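Local coordinates for protein pleckstrin homology domain-containing family M member 2 (Homo sapiens, PDB 3CXB) that probably serves as a host adaptor that binds the Salmonella effector SifA and links it to kinesin, here represented by its PH domain, at residues C23-V26 with I31-Q34; C57-T62 with A87-W92; F69-S74 with L79-E84. All coordinates share one frame; numbering follows the deposited sequence.

Contact 1: residues C23-V26 with I31-Q34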
# COMPACT_ATOMS: atom_id res chain seq x y z
N CYS B 23 -7.69 -5.67 0.76
CA CYS B 23 -6.72 -6.32 -0.11
C CYS B 23 -5.72 -7.11 0.74
O CYS B 23 -5.71 -7.00 1.97
CB CYS B 23 -5.95 -5.27 -0.93
SG CYS B 23 -4.64 -4.32 -0.03
N PHE B 24 -4.90 -7.91 0.07
CA PHE B 24 -3.89 -8.69 0.76
C PHE B 24 -2.52 -8.26 0.26
O PHE B 24 -2.26 -8.22 -0.95
CB PHE B 24 -4.08 -10.17 0.49
CG PHE B 24 -3.03 -11.02 1.11
CD1 PHE B 24 -2.22 -11.82 0.32
CD2 PHE B 24 -2.81 -11.00 2.47
CE1 PHE B 24 -1.22 -12.59 0.88
CE2 PHE B 24 -1.82 -11.77 3.04
CZ PHE B 24 -1.01 -12.57 2.24
N VAL B 25 -1.62 -7.95 1.19
CA VAL B 25 -0.31 -7.47 0.78
C VAL B 25 0.87 -8.29 1.22
O VAL B 25 0.92 -8.80 2.33
CB VAL B 25 -0.14 -6.01 1.24
CG1 VAL B 25 1.28 -5.55 0.99
CG2 VAL B 25 -1.13 -5.12 0.51
N VAL B 26 1.85 -8.41 0.33
CA VAL B 26 3.05 -9.18 0.61
C VAL B 26 4.26 -8.38 0.14
O VAL B 26 4.27 -7.88 -0.98
CB VAL B 26 3.04 -10.53 -0.16
CG1 VAL B 26 4.32 -11.31 0.07
CG2 VAL B 26 1.85 -11.36 0.27
N ILE B 31 10.34 -6.57 -3.31
CA ILE B 31 9.15 -6.35 -4.12
C ILE B 31 7.84 -6.40 -3.32
O ILE B 31 7.69 -7.16 -2.36
CB ILE B 31 9.13 -7.35 -5.28
CG1 ILE B 31 10.41 -7.13 -6.12
CG2 ILE B 31 7.84 -7.21 -6.08
CD1 ILE B 31 10.55 -7.99 -7.35
N LEU B 32 6.91 -5.54 -3.69
CA LEU B 32 5.64 -5.49 -2.99
C LEU B 32 4.53 -5.93 -3.91
O LEU B 32 4.35 -5.37 -5.00
CB LEU B 32 5.35 -4.07 -2.51
CG LEU B 32 3.99 -3.83 -1.86
CD1 LEU B 32 4.00 -4.38 -0.44
CD2 LEU B 32 3.69 -2.36 -1.80
N TYR B 33 3.78 -6.93 -3.47
CA TYR B 33 2.67 -7.41 -4.27
C TYR B 33 1.36 -7.12 -3.58
O TYR B 33 1.26 -7.17 -2.36
CB TYR B 33 2.80 -8.91 -4.48
CG TYR B 33 4.18 -9.38 -4.83
CD1 TYR B 33 5.18 -9.42 -3.88
CD2 TYR B 33 4.48 -9.83 -6.11
CE1 TYR B 33 6.45 -9.91 -4.19
CE2 TYR B 33 5.74 -10.32 -6.43
CZ TYR B 33 6.71 -10.35 -5.46
OH TYR B 33 7.97 -10.83 -5.74
N GLN B 34 0.34 -6.80 -4.36
CA GLN B 34 -0.97 -6.55 -3.80
C GLN B 34 -2.01 -7.42 -4.50
O GLN B 34 -2.10 -7.42 -5.73
CB GLN B 34 -1.36 -5.09 -3.97
CG GLN B 34 -2.84 -4.87 -3.71
CD GLN B 34 -3.28 -3.47 -4.00
OE1 GLN B 34 -2.87 -2.88 -4.99
NE2 GLN B 34 -4.14 -2.92 -3.15

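Contact 2: residues C57-T62 with A87-W92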
# COMPACT_ATOMS: atom_id res chain seq x y z
N CYS B 57 7.47 6.67 0.41
CA CYS B 57 6.31 6.31 1.23
C CYS B 57 6.14 7.37 2.31
O CYS B 57 7.12 7.88 2.83
CB CYS B 57 6.53 4.97 1.97
SG CYS B 57 6.76 3.48 1.00
N ARG B 58 4.90 7.67 2.67
CA ARG B 58 4.68 8.63 3.73
C ARG B 58 3.35 8.36 4.44
O ARG B 58 2.49 7.68 3.91
CB ARG B 58 4.69 10.05 3.15
CG ARG B 58 3.57 10.34 2.17
CD ARG B 58 3.75 11.69 1.51
NE ARG B 58 2.52 12.48 1.52
CZ ARG B 58 2.14 13.26 2.54
NH1 ARG B 58 2.88 13.36 3.63
NH2 ARG B 58 1.00 13.94 2.44
N ARG B 59 3.21 8.88 5.65
CA ARG B 59 1.96 8.73 6.36
C ARG B 59 1.05 9.74 5.67
O ARG B 59 1.50 10.81 5.27
CB ARG B 59 2.15 9.09 7.84
CG ARG B 59 2.66 7.96 8.72
CD ARG B 59 3.36 8.55 9.93
NE ARG B 59 2.93 7.98 11.20
CZ ARG B 59 3.64 7.12 11.91
NH1 ARG B 59 3.18 6.66 13.07
NH2 ARG B 59 4.83 6.73 11.47
N ALA B 60 -0.23 9.40 5.51
CA ALA B 60 -1.15 10.30 4.84
C ALA B 60 -1.97 11.16 5.79
O ALA B 60 -1.90 11.02 7.00
CB ALA B 60 -2.08 9.50 3.95
N ASN B 61 -2.74 12.07 5.19
CA ASN B 61 -3.60 12.98 5.93
C ASN B 61 -4.79 12.23 6.53
O ASN B 61 -4.94 11.03 6.31
CB ASN B 61 -4.07 14.08 4.98
CG ASN B 61 -4.21 13.58 3.54
OD1 ASN B 61 -5.30 13.22 3.10
ND2 ASN B 61 -3.10 13.56 2.81
N THR B 62 -5.64 12.93 7.27
CA THR B 62 -6.80 12.29 7.90
C THR B 62 -7.93 11.97 6.92
O THR B 62 -7.91 10.94 6.27
CB THR B 62 -7.38 13.15 9.05
OG1 THR B 62 -6.38 13.34 10.06
CG2 THR B 62 -8.59 12.47 9.67
N ALA B 87 0.07 0.83 15.14
CA ALA B 87 1.29 0.01 15.18
C ALA B 87 1.55 -0.74 13.88
O ALA B 87 2.65 -0.68 13.33
CB ALA B 87 1.22 -0.96 16.35
N GLU B 88 0.55 -1.46 13.40
CA GLU B 88 0.70 -2.20 12.16
C GLU B 88 1.16 -1.26 11.05
O GLU B 88 2.09 -1.56 10.31
CB GLU B 88 -0.62 -2.87 11.76
CG GLU B 88 -0.52 -3.67 10.46
CD GLU B 88 -1.81 -4.36 10.05
OE1 GLU B 88 -1.81 -5.05 9.00
OE2 GLU B 88 -2.83 -4.21 10.76
N MET B 89 0.50 -0.11 10.95
CA MET B 89 0.85 0.86 9.93
C MET B 89 2.29 1.32 10.11
O MET B 89 3.04 1.40 9.15
CB MET B 89 -0.12 2.03 9.97
CG MET B 89 0.44 3.28 10.56
SD MET B 89 0.92 4.37 9.26
CE MET B 89 -0.47 5.59 9.30
N ALA B 90 2.71 1.58 11.34
CA ALA B 90 4.09 1.99 11.57
C ALA B 90 5.04 0.85 11.19
O ALA B 90 6.20 1.08 10.78
CB ALA B 90 4.27 2.34 13.01
N GLU B 91 4.54 -0.37 11.33
CA GLU B 91 5.35 -1.53 11.00
C GLU B 91 5.52 -1.61 9.49
O GLU B 91 6.61 -1.88 8.98
CB GLU B 91 4.70 -2.81 11.51
CG GLU B 91 5.70 -3.94 11.63
CD GLU B 91 5.10 -5.17 12.25
OE1 GLU B 91 5.87 -6.14 12.46
OE2 GLU B 91 3.88 -5.17 12.51
N TRP B 92 4.43 -1.36 8.78
CA TRP B 92 4.48 -1.39 7.33
C TRP B 92 5.37 -0.27 6.85
O TRP B 92 6.26 -0.48 6.01
CB TRP B 92 3.08 -1.20 6.75
CG TRP B 92 2.34 -2.49 6.54
CD1 TRP B 92 1.19 -2.90 7.16
CD2 TRP B 92 2.68 -3.52 5.62
NE1 TRP B 92 0.79 -4.12 6.68
CE2 TRP B 92 1.69 -4.52 5.73
CE3 TRP B 92 3.73 -3.69 4.71
CZ2 TRP B 92 1.72 -5.68 4.95
CZ3 TRP B 92 3.76 -4.84 3.94
CH2 TRP B 92 2.76 -5.83 4.07
O HOH W 1 6.17 4.43 11.36

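Contact 3: residues F69-S74 with L79-E84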
# COMPACT_ATOMS: atom_id res chain seq x y z
N PHE B 69 -1.64 5.50 4.88
CA PHE B 69 -0.33 5.82 4.32
C PHE B 69 -0.32 5.54 2.82
O PHE B 69 -1.18 4.83 2.30
CB PHE B 69 0.75 5.01 5.02
CG PHE B 69 0.56 3.51 4.92
CD1 PHE B 69 1.22 2.77 3.94
CD2 PHE B 69 -0.27 2.85 5.82
CE1 PHE B 69 1.08 1.39 3.87
CE2 PHE B 69 -0.43 1.46 5.77
CZ PHE B 69 0.25 0.73 4.80
N GLN B 70 0.67 6.08 2.12
CA GLN B 70 0.72 5.89 0.69
C GLN B 70 2.08 5.49 0.14
O GLN B 70 3.13 5.78 0.73
CB GLN B 70 0.23 7.16 0.01
CG GLN B 70 1.02 8.37 0.43
CD GLN B 70 0.39 9.70 -0.00
OE1 GLN B 70 1.08 10.72 -0.05
NE2 GLN B 70 -0.91 9.69 -0.28
N VAL B 71 2.05 4.81 -1.00
CA VAL B 71 3.26 4.38 -1.68
C VAL B 71 3.29 5.14 -3.00
O VAL B 71 2.50 4.84 -3.89
CB VAL B 71 3.22 2.87 -1.97
CG1 VAL B 71 4.46 2.44 -2.74
CG2 VAL B 71 3.14 2.10 -0.67
N ILE B 72 4.18 6.11 -3.12
CA ILE B 72 4.31 6.92 -4.32
C ILE B 72 4.82 6.13 -5.53
O ILE B 72 5.78 5.38 -5.43
CB ILE B 72 5.24 8.12 -4.10
CG1 ILE B 72 4.55 9.22 -3.27
CG2 ILE B 72 5.61 8.71 -5.45
CD1 ILE B 72 4.11 8.82 -1.89
N LEU B 73 4.16 6.31 -6.67
CA LEU B 73 4.54 5.62 -7.88
C LEU B 73 4.79 6.58 -9.02
O LEU B 73 4.09 7.59 -9.17
CB LEU B 73 3.45 4.62 -8.25
CG LEU B 73 3.17 3.57 -7.18
CD1 LEU B 73 1.94 2.76 -7.56
CD2 LEU B 73 4.37 2.66 -7.02
N SER B 74 5.78 6.25 -9.84
CA SER B 74 6.17 7.08 -10.97
C SER B 74 5.19 7.04 -12.13
O SER B 74 4.69 5.98 -12.52
CB SER B 74 7.55 6.63 -11.47
OG SER B 74 8.50 6.61 -10.42
N LEU B 79 -0.49 4.44 -4.27
CA LEU B 79 -1.30 3.41 -3.66
C LEU B 79 -1.76 3.89 -2.28
O LEU B 79 -0.95 4.04 -1.38
CB LEU B 79 -0.48 2.12 -3.55
CG LEU B 79 -1.09 0.91 -2.83
CD1 LEU B 79 -2.46 0.60 -3.43
CD2 LEU B 79 -0.16 -0.29 -2.94
N GLU B 80 -3.05 4.15 -2.12
CA GLU B 80 -3.54 4.60 -0.81
C GLU B 80 -3.91 3.39 0.03
O GLU B 80 -4.87 2.68 -0.26
CB GLU B 80 -4.76 5.51 -0.97
CG GLU B 80 -4.45 6.97 -1.23
CD GLU B 80 -4.15 7.78 0.02
OE1 GLU B 80 -4.06 9.03 -0.09
OE2 GLU B 80 -4.01 7.18 1.12
N LEU B 81 -3.13 3.15 1.08
CA LEU B 81 -3.38 2.02 1.96
C LEU B 81 -3.88 2.47 3.32
O LEU B 81 -3.77 3.64 3.69
CB LEU B 81 -2.10 1.19 2.12
CG LEU B 81 -1.50 0.54 0.88
CD1 LEU B 81 -0.17 -0.12 1.23
CD2 LEU B 81 -2.46 -0.51 0.33
N SER B 82 -4.43 1.53 4.08
CA SER B 82 -4.93 1.83 5.42
C SER B 82 -4.84 0.58 6.28
O SER B 82 -5.27 -0.49 5.87
CB SER B 82 -6.39 2.29 5.35
OG SER B 82 -6.81 2.77 6.62
N ALA B 83 -4.26 0.72 7.47
CA ALA B 83 -4.13 -0.41 8.38
C ALA B 83 -5.25 -0.37 9.40
O ALA B 83 -6.15 0.47 9.30
CB ALA B 83 -2.77 -0.37 9.07
N GLU B 84 -5.20 -1.27 10.38
CA GLU B 84 -6.24 -1.31 11.39
C GLU B 84 -5.79 -0.63 12.68
O GLU B 84 -6.62 -0.23 13.50
CB GLU B 84 -6.64 -2.77 11.67
CG GLU B 84 -5.51 -3.66 12.21
CD GLU B 84 -5.93 -5.10 12.49
OE1 GLU B 84 -6.88 -5.32 13.28
OE2 GLU B 84 -5.31 -6.03 11.92

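Contact 1: residues C23-V26 with I31-Q34
The beta hairpin formed by strands 21-28 and 31-35 is held here by Val-26 and Tyr-33, which make a hydrogen-bonded antiparallel pair. Val-26 N donates to Tyr-33 O at 3.0 Å, and Tyr-33 N returns a bond to Val-26 O at 2.7 Å; both are nearly straight. The next pair, Val-25 with Gln-34, is of the non-hydrogen-bonded kind, and the alpha carbons come closer there. CA-H...O contacts add to the backbone pairing, among them Gln-34 CA to Phe-24 O at 3.5 Å. The two strand segments run at 164° to each other.

Val-26 and Tyr-33 share one face of the sheet. The phenol ring presents its edge to the valine backbone, with Val-26 O near the ring plane and 3.4 Å from Tyr-33 CD1, while CG2 of Ile-31 lies over one ring face toward the rim.

In the PH fold this hairpin belongs to the half of the curved sheet made by the first four strands, and its other face, carrying Val-25, Leu-32 and Gln-34, turns to the interior. There Val-25 CG1 meets Leu-32 CD1 at 3.3 Å, the two side chains crossing at a slant. Trp-92 and Leu-96 of the C-terminal helix pack on this pair, Trp-92 against Val-25 and Leu-96 against Leu-32.

Gln-34 reaches across to the start of the opposite segment. With CG opposite the backbone N (chi1 166°) and the chain extended beyond it, the amide arrives beside Cys-23. Gln-34 NE2 donates to Cys-23 SG at 3.5 Å, and the sulfur lies close to the amide plane, which gives this buried NH2 group an acceptor. Tyr-8 of strand 2-8 touches both side chains.

Contact 2: residues C57-T62 with A87-W92
Arg-59, the last residue of strand 54-59, meets Met-89 and Ala-90 of helix 86-100 through its side chain alone: the backbones stay apart, with Arg-59 CA and Met-89 CA 8.7 Å from each other. The contact is small, burying 126 Å² over both sides.

The apolar part lies between the aliphatic stem of the arginine and the thioether. Arg-59 CG is 4.0 Å from Met-89 CE, and the sulfur is as close to the same carbon, so the methionine touches the stem with the end of its chain. The two side chains cross at about a right angle. Met-89 points from the helix toward the strand and is bent at both chi2 and chi3. Further out, Arg-59 NH1 passes 4.5 Å from Ala-90 CB, which lies oblique to the guanidinium plane.

Polar interactions are confined to the guanidinium end, which a bend at chi3 (131°) carries toward the helix. No direct hydrogen bond crosses between the two segments. Instead a water accepts from Arg-59 NH2 at 2.7 Å and donates to Ala-90 O at 3.4 Å, both bonds being weak. The stronger partner is Glu-86, whose OE2 forms a salt bridge with Arg-59 NH1 and ties the arginine to the first turn of the helix. Arg-59 is exposed, whereas Met-89 is buried, with Ala-83 and Phe-69 also packed against it.

Helix 86-100 is the C-terminal helix that closes one end of the PH barrel, and this contact joins it to the edge strand 54-59. Cys-57 continues the join along the helix, touching Met-93, Leu-96 and Cys-97. Elsewhere on the helix Trp-92 packs on Leu-6 and Leu-27, fastening it to strands 2-8 and 21-28.

Contact 3: residues F69-S74 with L79-E84
The ring of Phe-69 carries Leu-81 on one face: Leu-81 CB sits 3.8 Å from the ring centroid in a CH-pi contact, displaced toward the rim. Leu-81 CD1 follows beside Phe-69 CE1 at 3.3 Å. At CE2 the ring nears Ala-83, and the backbone N atoms of Ser-82 and Ala-83 lie oblique to it. The chi1 of Phe-69, 58°, sets the ring between the backbone N and carbonyl carbon, swinging it over the neighbouring strand. The other flat groups, the Gln-70 amide and Glu-80 carboxylate, extend side by side from the opposite face of the sheet. Gln-70 NE2 stands 3.2 Å from Glu-80 OE1, with the two planes 67° apart; Gln-70 OE1 has a weak hydrogen bond from Arg-58 NE.

Phe-69, Gln-70, Glu-80 and Leu-81 belong to the antiparallel hairpin of strands 68-73 and 79-82, the last two strands of the PH fold. Phe-69 and Leu-81 form one hydrogen-bonded pair, with Leu-81 N to Phe-69 O at 2.8 Å. Val-71 and Leu-79 form the next, with Leu-79 N to Val-71 O at 3.0 Å. Gln-70 and Glu-80 between them are a non-hydrogen-bonded pair.

Val-71 and Leu-79 also pack through their CB atoms, 4.1 Å apart, on the face shared with Phe-69. Met-93 and Leu-96 of helix 86-100 cover Phe-69, while Leu-6 of strand 2-8 touches both Phe-69 and Leu-81.

How the contacts relate
All three contacts lie in one PH domain and reach the same seven-stranded antiparallel sheet. Contact 1 comes first along the chain; contact 3 is nested within the loop closed by contact 2. The centres of contacts 1 and 2 are about 15 Å apart. Those of contacts 1 and 3 are about 11 Å apart, and those of contacts 2 and 3 about 8 Å. Strands 54-59 and 68-73 are neighbours, joining contacts 2 and 3, while strand 2-8 separates the two hairpins in strand order. The helix of contact 2 also packs on contact 1, and Gln-34 meets Leu-79. Hairpins and C-terminal helix therefore share one interior, as expected for a PH domain.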